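Local coordinates for putative glycosyltransferase (GalT1) (Streptococcus parasanguinis FW213, PDB 5HEA) that probably transfers sugar from a nucleotide-activated donor to an acceptor, this C-terminal part holding a family 2 glycosyltransferase domain and packing as a hexamer, at the interface of chains A and B and the interface of chains A and C. Coordinates in Å, arbitrary orientation; residue numbers count along the deposited sequence, not the author numbering. Chains: chain A/B/C, Putative glycosyltransferase (GalT1).

Contact 1: the interface of chains A and B. Residues chain A 46-47, 49-50; chain B 272.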
ATOM      1  N   ASP A  46      -4.860  22.820  12.240  1.00 26.40           N
ATOM      2  CA  ASP A  46      -4.795  24.279  12.370  1.00 32.64           C
ATOM      3  C   ASP A  46      -4.723  24.672  13.855  1.00 34.43           C
ATOM      4  O   ASP A  46      -4.134  23.953  14.660  1.00 30.91           O
ATOM      5  CB  ASP A  46      -5.963  24.979  11.642  1.00 29.01           C
ATOM      6  CG  ASP A  46      -7.335  24.556  12.160  1.00 30.87           C
ATOM      7  OD1 ASP A  46      -7.393  23.768  13.129  1.00 29.43           O
ATOM      8  OD2 ASP A  46      -8.365  25.025  11.602  1.00 29.23           O
ATOM      9  N   ASN A  47      -5.328  25.794  14.227  1.00 29.83           N
ATOM     10  CA  ASN A  47      -5.301  26.228  15.628  1.00 28.00           C
ATOM     11  C   ASN A  47      -6.478  25.716  16.455  1.00 25.61           C
ATOM     12  O   ASN A  47      -6.624  26.097  17.614  1.00 28.78           O
ATOM     13  CB  ASN A  47      -5.221  27.758  15.720  1.00 27.61           C
ATOM     14  CG  ASN A  47      -3.863  28.305  15.293  1.00 33.42           C
ATOM     15  OD1 ASN A  47      -2.818  27.810  15.715  1.00 39.40           O
ATOM     16  ND2 ASN A  47      -3.877  29.329  14.446  1.00 32.11           N
ATOM     17  N   SER A  49      -7.223  22.877  17.934  1.00 22.91           N
ATOM     18  CA  SER A  49      -6.888  22.160  19.168  1.00 25.85           C
ATOM     19  C   SER A  49      -6.537  23.123  20.300  1.00 27.95           C
ATOM     20  O   SER A  49      -6.912  22.911  21.448  1.00 28.96           O
ATOM     21  CB  SER A  49      -5.713  21.209  18.933  1.00 27.85           C
ATOM     22  OG  SER A  49      -4.522  21.943  18.704  1.00 29.51           O
ATOM     23  N   ILE A  50      -5.821  24.190  19.962  1.00 25.45           N
ATOM     24  CA  ILE A  50      -5.390  25.179  20.945  1.00 24.49           C
ATOM     25  C   ILE A  50      -6.579  26.031  21.385  1.00 36.11           C
ATOM     26  O   ILE A  50      -6.703  26.390  22.556  1.00 32.61           O
ATOM     27  CB  ILE A  50      -4.228  26.053  20.379  1.00 39.89           C
ATOM     28  CG1 ILE A  50      -2.865  25.494  20.808  1.00 47.73           C
ATOM     29  CG2 ILE A  50      -4.319  27.492  20.854  1.00 37.36           C
ATOM     30  CD1 ILE A  50      -2.675  24.029  20.569  1.00 45.71           C
TER
ATOM     31  N   ARG B 272      -0.611  20.778  17.930  1.00 27.81           N
ATOM     32  CA  ARG B 272      -0.928  21.648  16.803  1.00 30.25           C
ATOM     33  C   ARG B 272      -0.882  20.899  15.488  1.00 31.40           C
ATOM     34  O   ARG B 272      -1.595  21.247  14.546  1.00 31.54           O
ATOM     35  CB  ARG B 272       0.039  22.827  16.738  1.00 30.22           C
ATOM     36  CG  ARG B 272      -0.122  23.825  17.876  1.00 36.48           C
ATOM     37  CD  ARG B 272       0.863  24.995  17.732  1.00 29.95           C
ATOM     38  NE  ARG B 272       0.679  25.975  18.804  1.00 37.04           N
ATOM     39  CZ  ARG B 272      -0.172  26.993  18.737  1.00 39.13           C
ATOM     40  NH1 ARG B 272      -0.912  27.160  17.649  1.00 36.02           N
ATOM     41  NH2 ARG B 272      -0.286  27.841  19.753  1.00 39.02           N
TER
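B:Arg272 reaches along chain A, its guanidinium group placed between A:Ile50 on one face and the amide of A:Asn47 at one edge. This small patch joins two copies of the protein without exact two-fold symmetry. The arginine chain is extended from CG to NE and then turns at the last rotatable bond (chi4 -88°), which sets the flat group across the run of the aliphatic stem. A:Ile50 lies against that flat group: CG1 sits over the centre of one face, 3.6 Å from NH2 of B:Arg272, while CD1 reaches back to CG of the arginine stem at 3.7 Å. The isoleucine thus packs on both the apolar and the planar part of the same side chain. The amide of A:Asn47 meets the edge of the guanidinium, turned almost perpendicular to it (planes 87° apart). Its oxygen OD1 comes to 2.8 Å from NH1 of B:Arg272, but the N-H is directed elsewhere, making this a close polar approach rather than a hydrogen bond. A:Ser49 merely grazes the arginine backbone. On chain A the patch spans the end of the DGSTD segment typical of family 2 enzymes, at A:Asp46, and the start of helix 48-58; B:Arg272 is the last residue of helix 253-272.

Contact 2: the interface of chains A and C. Residues chain A 280-281, 284, 288; chain C 180-181, 197.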
ATOM      1  N   GLN A 280     -23.350   2.622 -13.720  1.00 23.19           N
ATOM      2  CA  GLN A 280     -24.040   1.491 -14.323  1.00 28.58           C
ATOM      3  C   GLN A 280     -25.168   0.995 -13.412  1.00 25.20           C
ATOM      4  O   GLN A 280     -26.290   0.756 -13.874  1.00 24.97           O
ATOM      5  CB  GLN A 280     -23.033   0.370 -14.619  1.00 31.79           C
ATOM      6  CG  GLN A 280     -23.643  -0.939 -15.118  1.00 45.65           C
ATOM      7  CD  GLN A 280     -23.731  -2.043 -14.041  1.00 53.12           C
ATOM      8  OE1 GLN A 280     -22.776  -2.316 -13.301  1.00 41.32           O
ATOM      9  NE2 GLN A 280     -24.890  -2.692 -13.971  1.00 54.60           N
ATOM     10  N   GLN A 281     -24.874   0.860 -12.118  1.00 23.29           N
ATOM     11  CA  GLN A 281     -25.839   0.310 -11.171  1.00 25.92           C
ATOM     12  C   GLN A 281     -27.044   1.229 -11.014  1.00 21.75           C
ATOM     13  O   GLN A 281     -28.193   0.775 -11.077  1.00 20.83           O
ATOM     14  CB  GLN A 281     -25.175   0.020  -9.811  1.00 24.02           C
ATOM     15  CG  GLN A 281     -24.235  -1.206  -9.826  1.00 33.72           C
ATOM     16  CD  GLN A 281     -24.988  -2.548  -9.809  1.00 54.02           C
ATOM     17  OE1 GLN A 281     -26.096  -2.654  -9.258  1.00 55.82           O
ATOM     18  NE2 GLN A 281     -24.382  -3.579 -10.411  1.00 59.24           N
ATOM     19  N   ASN A 284     -29.192   1.480 -14.202  1.00 20.86           N
ATOM     20  CA  ASN A 284     -29.985   0.267 -14.375  1.00 20.90           C
ATOM     21  C   ASN A 284     -31.189   0.268 -13.444  1.00 24.13           C
ATOM     22  O   ASN A 284     -32.300  -0.049 -13.864  1.00 26.66           O
ATOM     23  CB  ASN A 284     -29.130  -0.980 -14.158  1.00 24.24           C
ATOM     24  CG  ASN A 284     -29.960  -2.254 -14.040  1.00 30.42           C
ATOM     25  OD1 ASN A 284     -30.732  -2.603 -14.935  1.00 29.12           O
ATOM     26  ND2 ASN A 284     -29.785  -2.961 -12.938  1.00 23.00           N
ATOM     27  N   LEU A 288     -35.100   0.295 -14.501  1.00 27.10           N
ATOM     28  CA  LEU A 288     -36.077  -0.713 -14.087  1.00 27.95           C
ATOM     29  C   LEU A 288     -37.318  -0.047 -13.502  1.00 31.20           C
ATOM     30  O   LEU A 288     -38.450  -0.422 -13.805  1.00 31.19           O
ATOM     31  CB  LEU A 288     -35.474  -1.668 -13.052  1.00 21.46           C
ATOM     32  CG  LEU A 288     -34.426  -2.654 -13.565  1.00 29.44           C
ATOM     33  CD1 LEU A 288     -33.831  -3.471 -12.417  1.00 28.79           C
ATOM     34  CD2 LEU A 288     -35.041  -3.570 -14.615  1.00 29.16           C
TER
ATOM     35  N   GLY C 180     -27.493  -2.852 -19.699  1.00 29.59           N
ATOM     36  CA  GLY C 180     -27.275  -2.135 -18.457  1.00 28.18           C
ATOM     37  C   GLY C 180     -27.140  -3.021 -17.233  1.00 34.06           C
ATOM     38  O   GLY C 180     -27.024  -2.516 -16.110  1.00 28.02           O
ATOM     39  N   ILE C 181     -27.160  -4.337 -17.438  1.00 26.17           N
ATOM     40  CA  ILE C 181     -27.021  -5.273 -16.328  1.00 23.15           C
ATOM     41  C   ILE C 181     -25.664  -5.971 -16.354  1.00 29.43           C
ATOM     42  O   ILE C 181     -25.325  -6.645 -17.333  1.00 33.45           O
ATOM     43  CB  ILE C 181     -28.171  -6.330 -16.318  1.00 22.55           C
ATOM     44  CG1 ILE C 181     -29.514  -5.655 -15.997  1.00 24.55           C
ATOM     45  CG2 ILE C 181     -27.884  -7.394 -15.278  1.00 25.44           C
ATOM     46  CD1 ILE C 181     -30.725  -6.590 -16.078  1.00 22.47           C
ATOM     47  N   ARG C 197     -32.474  -8.939 -11.274  1.00 21.57           N
ATOM     48  CA  ARG C 197     -32.658  -7.786 -12.152  1.00 22.69           C
ATOM     49  C   ARG C 197     -33.010  -8.208 -13.583  1.00 24.38           C
ATOM     50  O   ARG C 197     -33.795  -7.545 -14.258  1.00 21.79           O
ATOM     51  CB  ARG C 197     -31.446  -6.854 -12.104  1.00 24.40           C
ATOM     52  CG  ARG C 197     -31.199  -6.304 -10.696  1.00 24.11           C
ATOM     53  CD  ARG C 197     -30.081  -5.291 -10.666  1.00 29.25           C
ATOM     54  NE  ARG C 197     -28.770  -5.895 -10.427  1.00 30.83           N
ATOM     55  CZ  ARG C 197     -27.699  -5.695 -11.197  1.00 41.96           C
ATOM     56  NH1 ARG C 197     -27.802  -4.917 -12.273  1.00 39.40           N
ATOM     57  NH2 ARG C 197     -26.523  -6.257 -10.895  1.00 24.89           N
TER
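This is part of a homotypic, two-fold symmetric interface that joins chains A and C within the hexameric assembly, each chain offering helix 276-291 to a loop and a short helix of the other. A:Gln280 and A:Asn284, one helical turn apart, straddle the carbonyl of C:Gly180. The amide nitrogen NE2 of A:Gln280 donates a hydrogen bond of 3.0 Å to C:Gly180 O; the bond is fairly straight (162° at H) and leaves in the plane of the glutamine amide, but it meets the glycine oxygen from above the carbonyl plane. The bend at chi2 (-102°) turns that amide to C:Gly180. A:Asn284 is wedged between C:Ile181 and C:Arg197. Its OD1 rests on CG1 of C:Ile181 at 3.5 Å, and its ND2 is directed at the edge of the arginine, 2.9 Å from NH1, with amide and guanidinium planes 62° apart. Two nitrogens that normally donate face each other here, so the assigned orientation of this amide is doubtful; exchanging its oxygen and nitrogen would give the arginine an acceptor. Farther along the helix, A:Leu288 extends CD1 to CB of C:Arg197, 4.2 Å away, and crosses the arginine at about a right angle. Carbon CB of A:Asn284 also lies 3.3 Å from C:Gly180 O, the oxygen bonded by A:Gln280.

Contact 3: the interface of chains A and C. Residues chain A 181-182, 184, 197, 240; chain C 280-281, 284.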
ATOM      1  N   ILE A 181     -26.729   1.943  18.503  1.00 26.17           N
ATOM      2  CA  ILE A 181     -26.718   2.886  17.390  1.00 23.15           C
ATOM      3  C   ILE A 181     -25.428   3.702  17.363  1.00 29.43           C
ATOM      4  O   ILE A 181     -25.112   4.405  18.329  1.00 33.45           O
ATOM      5  CB  ILE A 181     -27.956   3.837  17.427  1.00 22.55           C
ATOM      6  CG1 ILE A 181     -29.245   3.045  17.157  1.00 24.55           C
ATOM      7  CG2 ILE A 181     -27.805   4.921  16.378  1.00 25.44           C
ATOM      8  CD1 ILE A 181     -30.531   3.869  17.288  1.00 22.47           C
ATOM      9  N   ARG A 182     -24.690   3.603  16.257  1.00 26.18           N
ATOM     10  CA  ARG A 182     -23.458   4.373  16.048  1.00 24.91           C
ATOM     11  C   ARG A 182     -23.413   4.855  14.614  1.00 29.25           C
ATOM     12  O   ARG A 182     -24.035   4.251  13.734  1.00 23.54           O
ATOM     13  CB  ARG A 182     -22.208   3.515  16.349  1.00 25.85           C
ATOM     14  CG  ARG A 182     -22.023   3.167  17.838  1.00 31.37           C
ATOM     15  CD  ARG A 182     -21.907   4.426  18.705  1.00 36.40           C
ATOM     16  NE  ARG A 182     -21.645   4.135  20.117  1.00 35.05           N
ATOM     17  CZ  ARG A 182     -22.590   3.911  21.030  1.00 41.07           C
ATOM     18  NH1 ARG A 182     -23.879   3.923  20.694  1.00 29.43           N
ATOM     19  NH2 ARG A 182     -22.243   3.665  22.289  1.00 42.05           N
ATOM     20  N   PRO A 184     -21.725   5.173  11.059  1.00 32.57           N
ATOM     21  CA  PRO A 184     -20.860   4.297  10.248  1.00 34.30           C
ATOM     22  C   PRO A 184     -19.499   4.911   9.918  1.00 30.08           C
ATOM     23  O   PRO A 184     -19.423   6.046   9.457  1.00 29.44           O
ATOM     24  CB  PRO A 184     -21.675   4.101   8.963  1.00 38.82           C
ATOM     25  CG  PRO A 184     -22.559   5.308   8.902  1.00 38.96           C
ATOM     26  CD  PRO A 184     -22.942   5.559  10.331  1.00 28.07           C
ATOM     27  N   ARG A 197     -32.668   6.046  12.561  1.00 21.57           N
ATOM     28  CA  ARG A 197     -32.715   4.883  13.443  1.00 22.69           C
ATOM     29  C   ARG A 197     -33.047   5.273  14.888  1.00 24.38           C
ATOM     30  O   ARG A 197     -33.742   4.545  15.592  1.00 21.79           O
ATOM     31  CB  ARG A 197     -31.428   4.062  13.346  1.00 24.40           C
ATOM     32  CG  ARG A 197     -31.189   3.533  11.929  1.00 24.11           C
ATOM     33  CD  ARG A 197     -29.987   2.623  11.853  1.00 29.25           C
ATOM     34  NE  ARG A 197     -28.745   3.340  11.563  1.00 30.83           N
ATOM     35  CZ  ARG A 197     -27.632   3.237  12.290  1.00 41.96           C
ATOM     36  NH1 ARG A 197     -27.623   2.455  13.368  1.00 39.40           N
ATOM     37  NH2 ARG A 197     -26.523   3.901  11.943  1.00 24.89           N
ATOM     38  N   GLU A 240     -31.067   0.796   2.382  1.00 21.89           N
ATOM     39  CA  GLU A 240     -31.110   0.286   3.752  1.00 21.70           C
ATOM     40  C   GLU A 240     -32.346   0.804   4.517  1.00 23.57           C
ATOM     41  O   GLU A 240     -33.053   0.046   5.195  1.00 23.71           O
ATOM     42  CB  GLU A 240     -29.809   0.715   4.440  1.00 23.03           C
ATOM     43  CG  GLU A 240     -29.614   0.316   5.897  1.00 27.78           C
ATOM     44  CD  GLU A 240     -28.258   0.804   6.409  1.00 39.59           C
ATOM     45  OE1 GLU A 240     -27.930   2.016   6.252  1.00 33.88           O
ATOM     46  OE2 GLU A 240     -27.499  -0.032   6.934  1.00 42.53           O
TER
ATOM     47  N   GLN C 280     -22.467  -4.657  14.625  1.00 23.19           N
ATOM     48  CA  GLN C 280     -23.230  -3.590  15.257  1.00 28.58           C
ATOM     49  C   GLN C 280     -24.432  -3.198  14.392  1.00 25.20           C
ATOM     50  O   GLN C 280     -25.552  -3.059  14.898  1.00 24.97           O
ATOM     51  CB  GLN C 280     -22.316  -2.384  15.515  1.00 31.79           C
ATOM     52  CG  GLN C 280     -23.019  -1.133  16.039  1.00 45.65           C
ATOM     53  CD  GLN C 280     -23.247  -0.044  14.969  1.00 53.12           C
ATOM     54  OE1 GLN C 280     -22.350   0.312  14.192  1.00 41.32           O
ATOM     55  NE2 GLN C 280     -24.461   0.500  14.946  1.00 54.60           N
ATOM     56  N   GLN C 281     -24.203  -3.040  13.088  1.00 23.29           N
ATOM     57  CA  GLN C 281     -25.249  -2.580  12.180  1.00 25.92           C
ATOM     58  C   GLN C 281     -26.374  -3.601  12.069  1.00 21.75           C
ATOM     59  O   GLN C 281     -27.554  -3.251  12.179  1.00 20.83           O
ATOM     60  CB  GLN C 281     -24.667  -2.233  10.795  1.00 24.02           C
ATOM     61  CG  GLN C 281     -23.841  -0.929  10.776  1.00 33.72           C
ATOM     62  CD  GLN C 281     -24.710   0.341  10.790  1.00 54.02           C
ATOM     63  OE1 GLN C 281     -25.843   0.347  10.284  1.00 55.82           O
ATOM     64  NE2 GLN C 281     -24.174   1.423  11.370  1.00 59.24           N
ATOM     65  N   ASN C 284     -28.363  -4.036  15.339  1.00 20.86           N
ATOM     66  CA  ASN C 284     -29.254  -2.898  15.545  1.00 20.90           C
ATOM     67  C   ASN C 284     -30.489  -3.008  14.662  1.00 24.13           C
ATOM     68  O   ASN C 284     -31.605  -2.790  15.126  1.00 26.66           O
ATOM     69  CB  ASN C 284     -28.521  -1.581  15.297  1.00 24.24           C
ATOM     70  CG  ASN C 284     -29.465  -0.386  15.214  1.00 30.42           C
ATOM     71  OD1 ASN C 284     -30.229  -0.105  16.140  1.00 29.12           O
ATOM     72  ND2 ASN C 284     -29.397   0.333  14.107  1.00 23.00           N
TER
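Bends at chi2 in C:Gln281 (-77°) and at chi3 in A:Arg197 (-90°) bring the glutamine amide over one face of the guanidinium group. OE1 of C:Gln281 lies above the centre of that face, 3.9 Å from CZ of A:Arg197, and the two planes are 67° apart. This is a polar packing contact, not a hydrogen bond. The guanidinium is steadied from its own chain: NH2 of A:Arg197 donates in its plane to the backbone oxygen of A:Arg182 at 3.1 Å, which helps to fix the rotation of the surface that C:Gln281 covers. C:Asn284 flanks the same arginine, as its twin does across this two-fold A-C interface. A:Arg182 turns its own head away from the partner, NH1 donating to A:Ile181 O at 2.7 Å, and presents its stem and backbone instead. Against these lies C:Gln280, with its amide carbon CD 4.0 Å from CB of A:Arg182. OE2 of A:Glu240 approaches OE1 of C:Gln281 at 3.8 Å, carboxylate and amide planes only slightly apart; both are acceptors as modelled, so no direct bond is expected. The chain A surface combines the loop after 3-10 helix 175-178, helix 195-201 and helix 231-247, while chain C contributes residues spread over little more than one turn of helix 276-291.

Contact 4: the interface of chains A and C. Residues chain A 181, 197, 200-201; chain C 284, 287-288, 292.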
ATOM      1  N   ILE A 181     -26.729   1.943  18.503  1.00 26.17           N
ATOM      2  CA  ILE A 181     -26.718   2.886  17.390  1.00 23.15           C
ATOM      3  C   ILE A 181     -25.428   3.702  17.363  1.00 29.43           C
ATOM      4  O   ILE A 181     -25.112   4.405  18.329  1.00 33.45           O
ATOM      5  CB  ILE A 181     -27.956   3.837  17.427  1.00 22.55           C
ATOM      6  CG1 ILE A 181     -29.245   3.045  17.157  1.00 24.55           C
ATOM      7  CG2 ILE A 181     -27.805   4.921  16.378  1.00 25.44           C
ATOM      8  CD1 ILE A 181     -30.531   3.869  17.288  1.00 22.47           C
ATOM      9  N   ARG A 197     -32.668   6.046  12.561  1.00 21.57           N
ATOM     10  CA  ARG A 197     -32.715   4.883  13.443  1.00 22.69           C
ATOM     11  C   ARG A 197     -33.047   5.273  14.888  1.00 24.38           C
ATOM     12  O   ARG A 197     -33.742   4.545  15.592  1.00 21.79           O
ATOM     13  CB  ARG A 197     -31.428   4.062  13.346  1.00 24.40           C
ATOM     14  CG  ARG A 197     -31.189   3.533  11.929  1.00 24.11           C
ATOM     15  CD  ARG A 197     -29.987   2.623  11.853  1.00 29.25           C
ATOM     16  NE  ARG A 197     -28.745   3.340  11.563  1.00 30.83           N
ATOM     17  CZ  ARG A 197     -27.632   3.237  12.290  1.00 41.96           C
ATOM     18  NH1 ARG A 197     -27.623   2.455  13.368  1.00 39.40           N
ATOM     19  NH2 ARG A 197     -26.523   3.901  11.943  1.00 24.89           N
ATOM     20  N   LEU A 200     -36.799   5.710  15.068  1.00 22.28           N
ATOM     21  CA  LEU A 200     -37.498   4.419  15.132  1.00 21.34           C
ATOM     22  C   LEU A 200     -37.480   3.813  16.543  1.00 24.63           C
ATOM     23  O   LEU A 200     -38.285   2.940  16.855  1.00 26.53           O
ATOM     24  CB  LEU A 200     -36.924   3.437  14.100  1.00 20.35           C
ATOM     25  CG  LEU A 200     -37.130   3.801  12.629  1.00 24.21           C
ATOM     26  CD1 LEU A 200     -36.275   2.911  11.723  1.00 25.05           C
ATOM     27  CD2 LEU A 200     -38.617   3.707  12.251  1.00 24.95           C
ATOM     28  N   LYS A 201     -36.572   4.284  17.397  1.00 22.87           N
ATOM     29  CA  LYS A 201     -36.516   3.828  18.784  1.00 23.40           C
ATOM     30  C   LYS A 201     -37.540   4.566  19.643  1.00 25.33           C
ATOM     31  O   LYS A 201     -37.904   4.092  20.715  1.00 29.60           O
ATOM     32  CB  LYS A 201     -35.118   4.051  19.376  1.00 29.05           C
ATOM     33  CG  LYS A 201     -34.021   3.136  18.839  1.00 33.15           C
ATOM     34  CD  LYS A 201     -34.078   1.772  19.490  1.00 32.25           C
ATOM     35  CE  LYS A 201     -32.699   1.117  19.517  1.00 38.44           C
ATOM     36  NZ  LYS A 201     -31.806   1.643  20.589  1.00 32.85           N
TER
ATOM     37  N   ASN C 284     -28.363  -4.036  15.339  1.00 20.86           N
ATOM     38  CA  ASN C 284     -29.254  -2.898  15.545  1.00 20.90           C
ATOM     39  C   ASN C 284     -30.489  -3.008  14.662  1.00 24.13           C
ATOM     40  O   ASN C 284     -31.605  -2.790  15.126  1.00 26.66           O
ATOM     41  CB  ASN C 284     -28.521  -1.581  15.297  1.00 24.24           C
ATOM     42  CG  ASN C 284     -29.465  -0.386  15.214  1.00 30.42           C
ATOM     43  OD1 ASN C 284     -30.229  -0.105  16.140  1.00 29.12           O
ATOM     44  ND2 ASN C 284     -29.397   0.333  14.107  1.00 23.00           N
ATOM     45  N   ASP C 287     -32.653  -5.672  16.028  1.00 28.38           N
ATOM     46  CA  ASP C 287     -33.258  -5.110  17.230  1.00 31.07           C
ATOM     47  C   ASP C 287     -34.460  -4.205  16.904  1.00 29.56           C
ATOM     48  O   ASP C 287     -35.478  -4.258  17.578  1.00 31.97           O
ATOM     49  CB  ASP C 287     -32.201  -4.313  18.010  1.00 33.88           C
ATOM     50  CG  ASP C 287     -32.720  -3.768  19.336  1.00 39.42           C
ATOM     51  OD1 ASP C 287     -33.615  -4.394  19.944  1.00 41.92           O
ATOM     52  OD2 ASP C 287     -32.217  -2.711  19.776  1.00 36.57           O
ATOM     53  N   LEU C 288     -34.337  -3.379  15.873  1.00 27.10           N
ATOM     54  CA  LEU C 288     -35.415  -2.462  15.499  1.00 27.95           C
ATOM     55  C   LEU C 288     -36.614  -3.237  14.963  1.00 31.20           C
ATOM     56  O   LEU C 288     -37.762  -2.963  15.310  1.00 31.19           O
ATOM     57  CB  LEU C 288     -34.940  -1.459  14.443  1.00 21.46           C
ATOM     58  CG  LEU C 288     -33.964  -0.383  14.916  1.00 29.44           C
ATOM     59  CD1 LEU C 288     -33.490   0.481  13.747  1.00 28.79           C
ATOM     60  CD2 LEU C 288     -34.616   0.476  15.991  1.00 29.16           C
ATOM     61  N   TYR C 292     -39.047  -2.979  17.935  1.00 40.24           N
ATOM     62  CA  TYR C 292     -39.663  -1.672  17.726  1.00 32.08           C
ATOM     63  C   TYR C 292     -40.511  -1.602  16.462  1.00 34.02           C
ATOM     64  O   TYR C 292     -40.404  -0.635  15.716  1.00 37.02           O
ATOM     65  CB  TYR C 292     -38.589  -0.577  17.682  1.00 34.00           C
ATOM     66  CG  TYR C 292     -37.714  -0.522  18.915  1.00 30.17           C
ATOM     67  CD1 TYR C 292     -36.618  -1.367  19.049  1.00 32.15           C
ATOM     68  CD2 TYR C 292     -37.984   0.373  19.944  1.00 32.46           C
ATOM     69  CE1 TYR C 292     -35.816  -1.328  20.179  1.00 34.01           C
ATOM     70  CE2 TYR C 292     -37.181   0.428  21.078  1.00 37.02           C
ATOM     71  CZ  TYR C 292     -36.105  -0.432  21.190  1.00 35.89           C
ATOM     72  OH  TYR C 292     -35.294  -0.389  22.303  1.00 38.89           O
TER
HETATM   73  O   HOH W   1     -40.606   2.074  15.574  1.00 31.23           O
HETATM   74  O   HOH W   2     -32.218  -0.953  22.076  1.00 41.44           O
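A:Lys201 closes helix 195-201 of this family 2 glycosyltransferase with its backbone still near helical, whereas C:Tyr292, just past helix 276-291, has left the helix (phi -132°, psi 46°). The lysine stem passes obliquely over the tyrosine ring. CD of A:Lys201 lies over one face of that ring, displaced toward the hydroxyl-bearing rim and 3.4 Å from CZ, a CH-pi contact made by the methylene stem rather than the amino group. C:Leu288 supports the same methylene, with CD2 3.8 Å from CD of A:Lys201, and crosses the lysine at about a right angle. CD thus sits in a corner formed by the leucine methyl and the aromatic face. Beyond it the chain bends at chi4 (78°), turning NZ toward a water shared with chain C. Water 2 is 3.0 Å from NZ of A:Lys201, 2.9 Å from the carboxylate oxygen OD2 of C:Asp287 and 3.1 Å from the phenol OH of C:Tyr292. NZ and OD2 themselves remain 4.4 Å apart, so the opposite charges probably attract through the water without forming a direct salt bridge. Nearer the backbone, the carbonyl oxygen of A:Leu200 lies 3.6 Å from CB of C:Tyr292. Water 1 bridges that same oxygen, at 2.8 Å, to the backbone oxygen of C:Tyr292.

Contacts 3 and 4, about 8 Å apart between their C-alpha centres, form one continuous surface and share A:Ile181, A:Arg197 and C:Asn284. Contact 2, about 28 Å from contact 3, repeats much of that surface with the chains exchanged, as the two-fold relation requires. Helix 276-291 of each chain thus engages the 181 loop and helix 195-201 of the other. Contact 1 lies about 47 Å from contact 2 and 32 Å from contact 3, and joins chain A to B through different elements without exact two-fold symmetry. Using separate surfaces lets one chain hold two neighbours at once in the hexamer.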